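Local coordinates for protein homoserine kinase (Listeria monocytogenes, PDB 3HUL) that probably catalyses the ATP-dependent phosphorylation of L-homoserine to O-phospho-L-homoserine, a late step of threonine biosynthesis, as a member of the GHMP kinase family, at residues I5-T10 / S284-F289; G96-N101 / E111-I116. All blocks are in the same frame, centred on the assembly; numbering follows the deposited sequence.

Contact 1: residues I5-T10 / S284-F289; sequences IRVPAT and SGAEVF
The Phe289 ring receives the CB of Arg6 at its edge, in the ring plane, with CE2 3.8 Å from that carbon. The Arg6 guanidinium has the carboxylate oxygen OE2 of Glu287 at its edge and the CZ corner of Phe289 coming in obliquely; its plane is inclined 21° to the ring. These groups decorate an antiparallel strand pair in the mixed sheet of the GHMP kinase fold, where the C-terminal strand 287-290 lines up beside the N-terminal strand 3-12. Arg6 and Glu287 form a hydrogen-bonded pair: Arg6 N donates to Glu287 O over 2.8 Å and Glu287 N returns a bond to Arg6 O over 2.9 Å, both nearly along the C=O axes. The two side chains run side by side, but Arg6 NE and Glu287 OE2 stay 4.1 Å apart, beyond a salt bridge, although the opposite charges probably attract weakly. Arg6 bends at its second and third torsions, and its cation also engages Tyr28 in a cation-pi interaction. Phe289 holds CG in the crowded position between backbone N and carbonyl carbon (chi1 57°), which brings its ring back toward Arg6; Asn107 of a second subunit packs on it. On the other face, Ile5 and Val288 form a non-hydrogen-bonded pair, Ile5 CG1 3.9 Å from Val288 CG2, and point together at helix 88-103, whose Val94 also touches Val7 and Ala286. Pro8 rests its ring against the chain at 284-286, with CD 3.9 Å from Ala286 N. Val7 has CG1 anti to the backbone N (chi1 -176°), leaving CG2 beside that N, 3.9 Å from Ala286 CB.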
loop_
_atom_site.group_PDB
_atom_site.type_symbol
_atom_site.label_atom_id
_atom_site.label_comp_id
_atom_site.label_asym_id
_atom_site.label_seq_id
_atom_site.Cartn_x
_atom_site.Cartn_y
_atom_site.Cartn_z
ATOM N N ILE A 5 -14.466 27.059 -11.116
ATOM C CA ILE A 5 -13.683 26.552 -10.001
ATOM C C ILE A 5 -14.646 25.701 -9.226
ATOM O O ILE A 5 -15.720 26.157 -8.888
ATOM C CB ILE A 5 -13.173 27.687 -9.087
ATOM C CG1 ILE A 5 -12.251 28.631 -9.852
ATOM C CG2 ILE A 5 -12.489 27.121 -7.820
ATOM C CD1 ILE A 5 -11.864 29.827 -9.057
ATOM N N ARG A 6 -14.262 24.451 -8.972
ATOM C CA ARG A 6 -15.073 23.527 -8.183
ATOM C C ARG A 6 -14.241 22.975 -7.027
ATOM O O ARG A 6 -13.087 22.619 -7.221
ATOM C CB ARG A 6 -15.565 22.377 -9.048
ATOM C CG ARG A 6 -16.660 21.572 -8.382
ATOM C CD ARG A 6 -16.565 20.097 -8.695
ATOM N NE ARG A 6 -16.876 19.836 -10.093
ATOM C CZ ARG A 6 -18.098 19.905 -10.619
ATOM N NH1 ARG A 6 -19.145 20.216 -9.858
ATOM N NH2 ARG A 6 -18.273 19.669 -11.918
ATOM N N VAL A 7 -14.827 22.937 -5.826
ATOM C CA VAL A 7 -14.131 22.495 -4.609
ATOM C C VAL A 7 -15.073 21.600 -3.839
ATOM O O VAL A 7 -16.231 21.976 -3.640
ATOM C CB VAL A 7 -13.742 23.679 -3.685
ATOM C CG1 VAL A 7 -12.935 23.182 -2.485
ATOM C CG2 VAL A 7 -12.964 24.785 -4.468
ATOM N N PRO A 8 -14.585 20.412 -3.400
ATOM C CA PRO A 8 -15.446 19.485 -2.695
ATOM C C PRO A 8 -15.593 19.716 -1.173
ATOM O O PRO A 8 -14.720 20.319 -0.527
ATOM C CB PRO A 8 -14.778 18.131 -2.953
ATOM C CG PRO A 8 -13.333 18.427 -3.034
ATOM C CD PRO A 8 -13.237 19.846 -3.622
ATOM N N ALA A 9 -16.714 19.228 -0.635
ATOM C CA ALA A 9 -16.947 19.100 0.780
ATOM C C ALA A 9 -15.951 18.109 1.374
ATOM O O ALA A 9 -15.403 17.260 0.659
ATOM C CB ALA A 9 -18.354 18.609 1.012
ATOM N N THR A 10 -15.727 18.220 2.676
ATOM C CA THR A 10 -14.783 17.365 3.401
ATOM C C THR A 10 -15.301 17.122 4.796
ATOM O O THR A 10 -15.957 17.987 5.394
ATOM C CB THR A 10 -13.382 18.043 3.565
ATOM O OG1 THR A 10 -13.574 19.360 4.080
ATOM C CG2 THR A 10 -12.633 18.134 2.243
ATOM N N SER A 284 -10.926 13.600 -6.494
ATOM C CA SER A 284 -10.239 14.773 -7.046
ATOM C C SER A 284 -10.356 15.947 -6.102
ATOM O O SER A 284 -11.424 16.215 -5.568
ATOM C CB SER A 284 -10.864 15.181 -8.376
ATOM O OG SER A 284 -11.021 14.058 -9.227
ATOM N N GLY A 285 -9.268 16.670 -5.904
ATOM C CA GLY A 285 -9.356 17.878 -5.133
ATOM C C GLY A 285 -9.887 19.019 -5.990
ATOM O O GLY A 285 -10.360 18.811 -7.109
ATOM N N ALA A 286 -9.794 20.228 -5.448
ATOM C CA ALA A 286 -10.243 21.436 -6.116
ATOM C C ALA A 286 -9.738 21.506 -7.562
ATOM O O ALA A 286 -8.561 21.268 -7.834
ATOM C CB ALA A 286 -9.777 22.643 -5.327
ATOM N N GLU A 287 -10.647 21.812 -8.486
ATOM C CA GLU A 287 -10.303 21.939 -9.905
ATOM C C GLU A 287 -10.687 23.323 -10.436
ATOM O O GLU A 287 -11.726 23.894 -10.059
ATOM C CB GLU A 287 -11.043 20.911 -10.778
ATOM C CG GLU A 287 -11.068 19.450 -10.345
ATOM C CD GLU A 287 -12.365 18.770 -10.812
ATOM O OE1 GLU A 287 -12.674 18.827 -12.025
ATOM O OE2 GLU A 287 -13.096 18.203 -9.961
ATOM N N VAL A 288 -9.846 23.820 -11.333
ATOM C CA VAL A 288 -10.103 25.010 -12.131
ATOM C C VAL A 288 -10.110 24.562 -13.585
ATOM O O VAL A 288 -9.158 23.941 -14.041
ATOM C CB VAL A 288 -9.032 26.091 -11.906
ATOM C CG1 VAL A 288 -9.267 27.300 -12.829
ATOM C CG2 VAL A 288 -9.032 26.526 -10.438
ATOM N N PHE A 289 -11.191 24.870 -14.292
ATOM C CA PHE A 289 -11.422 24.373 -15.651
ATOM C C PHE A 289 -12.397 25.266 -16.424
ATOM O O PHE A 289 -13.169 26.031 -15.836
ATOM C CB PHE A 289 -11.979 22.940 -15.618
ATOM C CG PHE A 289 -13.258 22.801 -14.821
ATOM C CD1 PHE A 289 -14.501 22.853 -15.455
ATOM C CD2 PHE A 289 -13.221 22.621 -13.436
ATOM C CE1 PHE A 289 -15.694 22.730 -14.725
ATOM C CE2 PHE A 289 -14.409 22.504 -12.691
ATOM C CZ PHE A 289 -15.649 22.558 -13.344
#

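Contact 2: residues G96-N101 / E111-I116; sequences GIELAN and EEKVRI
Glu98 OE1 is held across the contact by one charged bond, a salt bridge from Lys113 NZ at 2.9 Å. This bond is the polar element of a helix-helix packing in the N-terminal domain of the GHMP kinase fold, where helix 88-103 meets helix 110-121. The short segments run at 131° to each other and their axes stay 10.9 Å apart, a wide spacing bridged by long side chains. Lys113 spans it by stretching out fully beyond CG, each later torsion near anti, so that its ammonium reaches the carboxylate tip; the two chains cross at about a right angle. NZ approaches from above the carboxylate plane, 31° out of it. Glu98 bends at its second torsion (chi2 -82°), which carries its end toward the lysine although its CB does not point there. Since Glu98 is buried, the ammonium probably helps to stabilise its ionised form. Asn101 flanks the lysine chain, its ND2 3.9 Å from Lys113 CE and making no hydrogen bond to NZ, while its OD1 accepts one from Leu108 N in the connection between the helices. Beside the polar pair runs an apolar patch. Ile97 crosses Lys113 obliquely and lays CG2 against the aliphatic CG of the lysine, and its other branch reaches the next turn of the facing helix. Thr61 and Leu65 of helix 57-65 pack on Ile97 as well. With CG1 beside the backbone N and CD1 extended from it, Ile97 places CD1 3.8 Å from Ile116 CG2.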
loop_
_atom_site.group_PDB
_atom_site.type_symbol
_atom_site.label_atom_id
_atom_site.label_comp_id
_atom_site.label_asym_id
_atom_site.label_seq_id
_atom_site.Cartn_x
_atom_site.Cartn_y
_atom_site.Cartn_z
ATOM N N GLY A 96 -11.272 30.618 -2.807
ATOM C CA GLY A 96 -10.644 31.930 -2.870
ATOM C C GLY A 96 -9.190 31.844 -3.243
ATOM O O GLY A 96 -8.676 32.673 -3.993
ATOM N N ILE A 97 -8.514 30.831 -2.720
ATOM C CA ILE A 97 -7.144 30.576 -3.113
ATOM C C ILE A 97 -7.048 30.281 -4.620
ATOM O O ILE A 97 -6.165 30.807 -5.308
ATOM C CB ILE A 97 -6.559 29.451 -2.283
ATOM C CG1 ILE A 97 -6.420 29.915 -0.827
ATOM C CG2 ILE A 97 -5.206 29.001 -2.824
ATOM C CD1 ILE A 97 -6.200 28.748 0.173
ATOM N N GLU A 98 -7.969 29.467 -5.132
ATOM C CA GLU A 98 -7.947 29.091 -6.555
ATOM C C GLU A 98 -8.262 30.311 -7.421
ATOM O O GLU A 98 -7.666 30.498 -8.483
ATOM C CB GLU A 98 -8.962 27.988 -6.835
ATOM C CG GLU A 98 -8.606 26.664 -6.180
ATOM C CD GLU A 98 -7.601 25.873 -6.986
ATOM O OE1 GLU A 98 -6.596 26.430 -7.468
ATOM O OE2 GLU A 98 -7.825 24.667 -7.150
ATOM N N LEU A 99 -9.207 31.132 -6.962
ATOM C CA LEU A 99 -9.512 32.393 -7.649
ATOM C C LEU A 99 -8.264 33.281 -7.812
ATOM O O LEU A 99 -7.917 33.671 -8.925
ATOM C CB LEU A 99 -10.637 33.137 -6.928
ATOM C CG LEU A 99 -11.266 34.348 -7.608
ATOM C CD1 LEU A 99 -12.125 33.940 -8.795
ATOM C CD2 LEU A 99 -12.102 35.101 -6.574
ATOM N N ALA A 100 -7.571 33.548 -6.712
ATOM C CA ALA A 100 -6.419 34.424 -6.732
ATOM C C ALA A 100 -5.300 33.823 -7.566
ATOM O O ALA A 100 -4.613 34.529 -8.339
ATOM C CB ALA A 100 -5.926 34.680 -5.314
ATOM N N ASN A 101 -5.082 32.524 -7.361
ATOM C CA ASN A 101 -4.049 31.815 -8.062
ATOM C C ASN A 101 -4.288 31.885 -9.559
ATOM O O ASN A 101 -3.341 32.019 -10.339
ATOM C CB ASN A 101 -3.985 30.350 -7.623
ATOM C CG ASN A 101 -2.907 29.581 -8.359
ATOM O OD1 ASN A 101 -1.717 29.839 -8.190
ATOM N ND2 ASN A 101 -3.325 28.651 -9.206
ATOM N N GLU A 111 0.913 21.820 -2.882
ATOM C CA GLU A 111 1.553 21.902 -1.577
ATOM C C GLU A 111 1.372 23.293 -0.949
ATOM O O GLU A 111 1.020 23.409 0.239
ATOM C CB GLU A 111 3.044 21.568 -1.700
ATOM C CG GLU A 111 3.364 20.136 -2.193
ATOM C CD GLU A 111 3.304 19.927 -3.733
ATOM O OE1 GLU A 111 3.183 20.895 -4.504
ATOM O OE2 GLU A 111 3.391 18.758 -4.177
ATOM N N GLU A 112 1.610 24.342 -1.742
ATOM C CA GLU A 112 1.539 25.736 -1.237
ATOM C C GLU A 112 0.101 26.105 -0.928
ATOM O O GLU A 112 -0.170 26.744 0.070
ATOM C CB GLU A 112 2.142 26.748 -2.237
ATOM C CG GLU A 112 3.687 26.759 -2.279
ATOM C CD GLU A 112 4.232 27.673 -3.398
ATOM O OE1 GLU A 112 4.484 28.873 -3.107
ATOM O OE2 GLU A 112 4.374 27.208 -4.560
ATOM N N LYS A 113 -0.816 25.672 -1.784
ATOM C CA LYS A 113 -2.239 25.908 -1.570
ATOM C C LYS A 113 -2.736 25.313 -0.254
ATOM O O LYS A 113 -3.568 25.928 0.424
ATOM C CB LYS A 113 -3.061 25.356 -2.719
ATOM C CG LYS A 113 -2.879 26.086 -4.040
ATOM C CD LYS A 113 -3.676 25.380 -5.151
ATOM C CE LYS A 113 -3.186 25.823 -6.528
ATOM N NZ LYS A 113 -3.954 25.133 -7.607
ATOM N N VAL A 114 -2.247 24.107 0.070
ATOM C CA VAL A 114 -2.603 23.440 1.317
ATOM C C VAL A 114 -1.998 24.243 2.438
ATOM O O VAL A 114 -2.708 24.590 3.394
ATOM C CB VAL A 114 -2.140 21.930 1.410
ATOM C CG1 VAL A 114 -2.344 21.389 2.820
ATOM C CG2 VAL A 114 -2.902 21.060 0.413
ATOM N N ARG A 115 -0.694 24.541 2.328
ATOM C CA ARG A 115 -0.041 25.310 3.385
ATOM C C ARG A 115 -0.831 26.571 3.689
ATOM O O ARG A 115 -1.040 26.909 4.862
ATOM C CB ARG A 115 1.422 25.683 3.071
ATOM C CG ARG A 115 2.007 26.545 4.218
ATOM C CD ARG A 115 3.130 27.513 3.853
ATOM N NE ARG A 115 2.936 28.374 2.678
ATOM C CZ ARG A 115 2.479 29.631 2.695
ATOM N NH1 ARG A 115 2.082 30.220 3.821
ATOM N NH2 ARG A 115 2.408 30.306 1.562
ATOM N N ILE A 116 -1.286 27.244 2.631
ATOM C CA ILE A 116 -1.927 28.558 2.753
ATOM C C ILE A 116 -3.309 28.428 3.366
ATOM O O ILE A 116 -3.690 29.207 4.247
ATOM C CB ILE A 116 -2.022 29.281 1.379
ATOM C CG1 ILE A 116 -0.622 29.736 0.911
ATOM C CG2 ILE A 116 -3.027 30.440 1.427
ATOM C CD1 ILE A 116 -0.530 30.085 -0.574
#

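In the fold
From the N terminus the chain first lays down strand 3-12, then builds nearly the whole protein before strand 287-290 returns to pair with it. Contact 1 therefore closes a loop of 273 residues, and contact 2 is nested inside it, closing the short connection, nine residues between the segments, of two consecutive helices. The two centres lie 12 Å apart, and the contacts touch through helix 88-103: Glu98 OE2 sits 3.4 Å from Ala286 CB, and Ile5 CD1 comes 3.6 Å from Leu99 N. Glu98 thus packs against the terminal strand pair while bridging to Lys113, so helix 88-103 is joined to the strand pair on one hand and to helix 110-121 on the other.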